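Local coordinates for cell division cycle protein 123 (Schizosaccharomyces pombe, PDB 4ZGP), which acts as an ATP-dependent chaperone that binds the gamma subunit of translation initiation factor eIF2 and lets it assemble with the alpha and beta subunits, at residues A[39-44]-A[233-238]. Sequence-based numbering, arbitrary orientation.
Sequences SLFRKL and KKLDTF
The type I beta turn from L235 to F238, in the loop that joins helix 221-233 to strand 243-250 of this ATP-grasp protein, receives the ring of F41 from just beyond helix 34-40, a worked example of how one aromatic side chain joins segments far apart in sequence. With CG anti to its own carbonyl carbon (chi1 -58°), F41 sends its ring across to the turn. One face takes a CH-pi contact from L235, whose CD2 stands 3.7 Å from the F41 ring centroid and only 5° off the ring normal; L40 CB lies over the opposite face, so the ring is sandwiched between two aliphatic groups. At its edge, F41 CZ comes 3.9 Å from F238 N, the amide that closes the turn on L235 O. A water donates to L40 O at 2.8 Å and is hydrogen-bonded to T237 OG1 at 2.7 Å, a water bridge beside the apolar packing. Farther along, L44 CD2 rests 3.7 Å from K234 CD, against the extended lysine chain. Were F41 cut back to an alanine, L235 CD2 would lose its aromatic face, which is likely to open a gap between it and L40 CB. Outside the two segments, F41 and L235 both touch L256 of strand 253-261, tying helix end and turn to the mixed sheet of the ATP-grasp fold, whose strand 253-261 carries the ATP-binding D258 and N260.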
ATOM      1  N   SER A  39      -4.473 -12.423   0.951  1.00 29.63           N
ATOM      2  CA  SER A  39      -4.704 -13.852   1.129  1.00 34.62           C
ATOM      3  C   SER A  39      -3.843 -14.448   2.236  1.00 29.69           C
ATOM      4  O   SER A  39      -4.348 -15.098   3.147  1.00 37.49           O
ATOM      5  CB  SER A  39      -4.413 -14.569  -0.189  1.00 41.94           C
ATOM      6  OG  SER A  39      -3.279 -13.954  -0.802  1.00 37.25           O
ATOM      7  N   LEU A  40      -2.538 -14.206   2.153  1.00 27.09           N
ATOM      8  CA  LEU A  40      -1.608 -14.627   3.201  1.00 21.58           C
ATOM      9  C   LEU A  40      -1.918 -14.109   4.592  1.00 24.00           C
ATOM     10  O   LEU A  40      -1.775 -14.836   5.569  1.00 21.04           O
ATOM     11  CB  LEU A  40      -0.186 -14.172   2.856  1.00 23.55           C
ATOM     12  CG  LEU A  40       0.446 -14.748   1.603  1.00 26.91           C
ATOM     13  CD1 LEU A  40       1.875 -14.192   1.432  1.00 22.26           C
ATOM     14  CD2 LEU A  40       0.451 -16.291   1.697  1.00 27.90           C
ATOM     15  N   PHE A  41      -2.286 -12.833   4.672  1.00 21.03           N
ATOM     16  CA  PHE A  41      -2.248 -12.105   5.923  1.00 26.78           C
ATOM     17  C   PHE A  41      -3.608 -11.530   6.325  1.00 25.18           C
ATOM     18  O   PHE A  41      -3.673 -10.520   7.015  1.00 22.87           O
ATOM     19  CB  PHE A  41      -1.190 -10.981   5.803  1.00 21.57           C
ATOM     20  CG  PHE A  41       0.178 -11.516   5.468  1.00 19.42           C
ATOM     21  CD1 PHE A  41       0.664 -12.595   6.160  1.00 19.16           C
ATOM     22  CD2 PHE A  41       0.923 -10.980   4.439  1.00 22.75           C
ATOM     23  CE1 PHE A  41       1.917 -13.146   5.863  1.00 20.03           C
ATOM     24  CE2 PHE A  41       2.179 -11.503   4.140  1.00 24.05           C
ATOM     25  CZ  PHE A  41       2.666 -12.589   4.854  1.00 21.33           C
ATOM     26  N   ARG A  42      -4.682 -12.202   5.907  1.00 26.92           N
ATOM     27  CA  ARG A  42      -6.040 -11.736   6.175  1.00 28.43           C
ATOM     28  C   ARG A  42      -6.282 -11.466   7.653  1.00 24.93           C
ATOM     29  O   ARG A  42      -6.944 -10.499   8.007  1.00 28.34           O
ATOM     30  CB  ARG A  42      -7.057 -12.767   5.650  1.00 32.40           C
ATOM     31  CG  ARG A  42      -8.528 -12.369   5.817  1.00 41.31           C
ATOM     32  CD  ARG A  42      -9.448 -13.527   5.408  1.00 44.91           C
ATOM     33  NE  ARG A  42      -9.013 -14.117   4.144  1.00 56.48           N
ATOM     34  CZ  ARG A  42      -9.542 -13.841   2.955  1.00 59.12           C
ATOM     35  NH1 ARG A  42     -10.558 -12.990   2.849  1.00 58.52           N
ATOM     36  NH2 ARG A  42      -9.060 -14.428   1.868  1.00 56.91           N
ATOM     37  N   LYS A  43      -5.722 -12.292   8.524  1.00 23.22           N
ATOM     38  CA  LYS A  43      -5.930 -12.129   9.961  1.00 28.68           C
ATOM     39  C   LYS A  43      -5.167 -10.938  10.573  1.00 27.25           C
ATOM     40  O   LYS A  43      -5.402 -10.576  11.729  1.00 27.47           O
ATOM     41  CB  LYS A  43      -5.528 -13.410  10.695  1.00 35.39           C
ATOM     42  CG  LYS A  43      -6.374 -14.643  10.326  1.00 39.66           C
ATOM     43  CD  LYS A  43      -5.686 -15.935  10.759  1.00 46.54           C
ATOM     44  CE  LYS A  43      -6.320 -17.150  10.074  1.00 54.18           C
ATOM     45  NZ  LYS A  43      -5.573 -18.405  10.365  1.00 59.42           N
ATOM     46  N   LEU A  44      -4.264 -10.337   9.803  1.00 25.19           N
ATOM     47  CA  LEU A  44      -3.383  -9.281  10.327  1.00 26.28           C
ATOM     48  C   LEU A  44      -3.694  -7.900   9.768  1.00 25.84           C
ATOM     49  O   LEU A  44      -3.105  -6.907  10.187  1.00 24.91           O
ATOM     50  CB  LEU A  44      -1.918  -9.622  10.007  1.00 22.77           C
ATOM     51  CG  LEU A  44      -1.457 -11.048  10.323  1.00 27.53           C
ATOM     52  CD1 LEU A  44      -0.097 -11.301   9.677  1.00 26.39           C
ATOM     53  CD2 LEU A  44      -1.363 -11.272  11.816  1.00 33.54           C
ATOM     54  N   LYS A 233       7.439 -11.561  12.393  1.00 24.22           N
ATOM     55  CA  LYS A 233       7.500 -13.013  12.573  1.00 26.25           C
ATOM     56  C   LYS A 233       6.295 -13.689  11.944  1.00 27.75           C
ATOM     57  O   LYS A 233       6.368 -14.845  11.503  1.00 29.91           O
ATOM     58  CB  LYS A 233       7.571 -13.391  14.049  1.00 27.68           C
ATOM     59  CG  LYS A 233       8.873 -13.021  14.721  1.00 31.52           C
ATOM     60  CD  LYS A 233       8.785 -13.314  16.217  1.00 38.90           C
ATOM     61  CE  LYS A 233      10.099 -12.996  16.927  1.00 46.63           C
ATOM     62  NZ  LYS A 233      10.437 -11.540  16.885  1.00 49.73           N
ATOM     63  N   LYS A 234       5.185 -12.968  11.899  1.00 24.23           N
ATOM     64  CA  LYS A 234       3.963 -13.520  11.306  1.00 25.24           C
ATOM     65  C   LYS A 234       3.896 -13.348   9.783  1.00 24.40           C
ATOM     66  O   LYS A 234       2.937 -13.799   9.146  1.00 26.17           O
ATOM     67  CB  LYS A 234       2.734 -12.873  11.948  1.00 29.78           C
ATOM     68  CG  LYS A 234       2.539 -13.277  13.406  1.00 30.34           C
ATOM     69  CD  LYS A 234       1.401 -12.494  14.024  1.00 34.15           C
ATOM     70  CE  LYS A 234       1.411 -12.608  15.526  1.00 43.68           C
ATOM     71  NZ  LYS A 234       0.573 -11.531  16.117  1.00 44.88           N
ATOM     72  N   LEU A 235       4.907 -12.708   9.201  1.00 22.99           N
ATOM     73  CA  LEU A 235       4.956 -12.489   7.743  1.00 21.65           C
ATOM     74  C   LEU A 235       5.865 -13.534   7.085  1.00 21.45           C
ATOM     75  O   LEU A 235       6.359 -13.352   5.959  1.00 21.22           O
ATOM     76  CB  LEU A 235       5.443 -11.068   7.419  1.00 19.24           C
ATOM     77  CG  LEU A 235       4.614  -9.914   8.027  1.00 21.03           C
ATOM     78  CD1 LEU A 235       5.138  -8.548   7.605  1.00 22.47           C
ATOM     79  CD2 LEU A 235       3.112  -9.996   7.683  1.00 23.63           C
ATOM     80  N   ASP A 236       6.063 -14.630   7.803  1.00 25.20           N
ATOM     81  CA  ASP A 236       6.970 -15.703   7.379  1.00 28.83           C
ATOM     82  C   ASP A 236       6.608 -16.311   6.027  1.00 29.22           C
ATOM     83  O   ASP A 236       7.463 -16.898   5.365  1.00 28.08           O
ATOM     84  CB  ASP A 236       7.004 -16.811   8.440  1.00 27.72           C
ATOM     85  CG  ASP A 236       5.627 -17.369   8.755  1.00 34.49           C
ATOM     86  OD1 ASP A 236       4.838 -16.671   9.437  1.00 33.00           O
ATOM     87  OD2 ASP A 236       5.330 -18.522   8.342  1.00 37.52           O
ATOM     88  N   THR A 237       5.356 -16.171   5.602  1.00 23.92           N
ATOM     89  CA  THR A 237       4.934 -16.761   4.326  1.00 25.21           C
ATOM     90  C   THR A 237       5.195 -15.834   3.144  1.00 22.19           C
ATOM     91  O   THR A 237       4.994 -16.225   1.993  1.00 23.84           O
ATOM     92  CB  THR A 237       3.433 -17.115   4.340  1.00 24.23           C
ATOM     93  OG1 THR A 237       2.713 -16.002   4.884  1.00 23.66           O
ATOM     94  CG2 THR A 237       3.194 -18.321   5.219  1.00 23.39           C
ATOM     95  N   PHE A 238       5.622 -14.595   3.406  1.00 19.10           N
ATOM     96  CA  PHE A 238       5.912 -13.714   2.294  1.00 18.72           C
ATOM     97  C   PHE A 238       7.153 -14.283   1.582  1.00 22.15           C
ATOM     98  O   PHE A 238       8.117 -14.656   2.241  1.00 25.45           O
ATOM     99  CB  PHE A 238       6.139 -12.253   2.740  1.00 22.45           C
ATOM    100  CG  PHE A 238       6.156 -11.315   1.586  1.00 23.76           C
ATOM    101  CD1 PHE A 238       4.970 -11.013   0.928  1.00 21.29           C
ATOM    102  CD2 PHE A 238       7.350 -10.820   1.084  1.00 21.17           C
ATOM    103  CE1 PHE A 238       4.973 -10.183  -0.185  1.00 21.54           C
ATOM    104  CE2 PHE A 238       7.357  -9.990  -0.022  1.00 22.87           C
ATOM    105  CZ  PHE A 238       6.165  -9.669  -0.655  1.00 20.47           C
TER
HETATM  106  O   HOH W   1       0.285 -16.693   5.744  1.00 26.67           O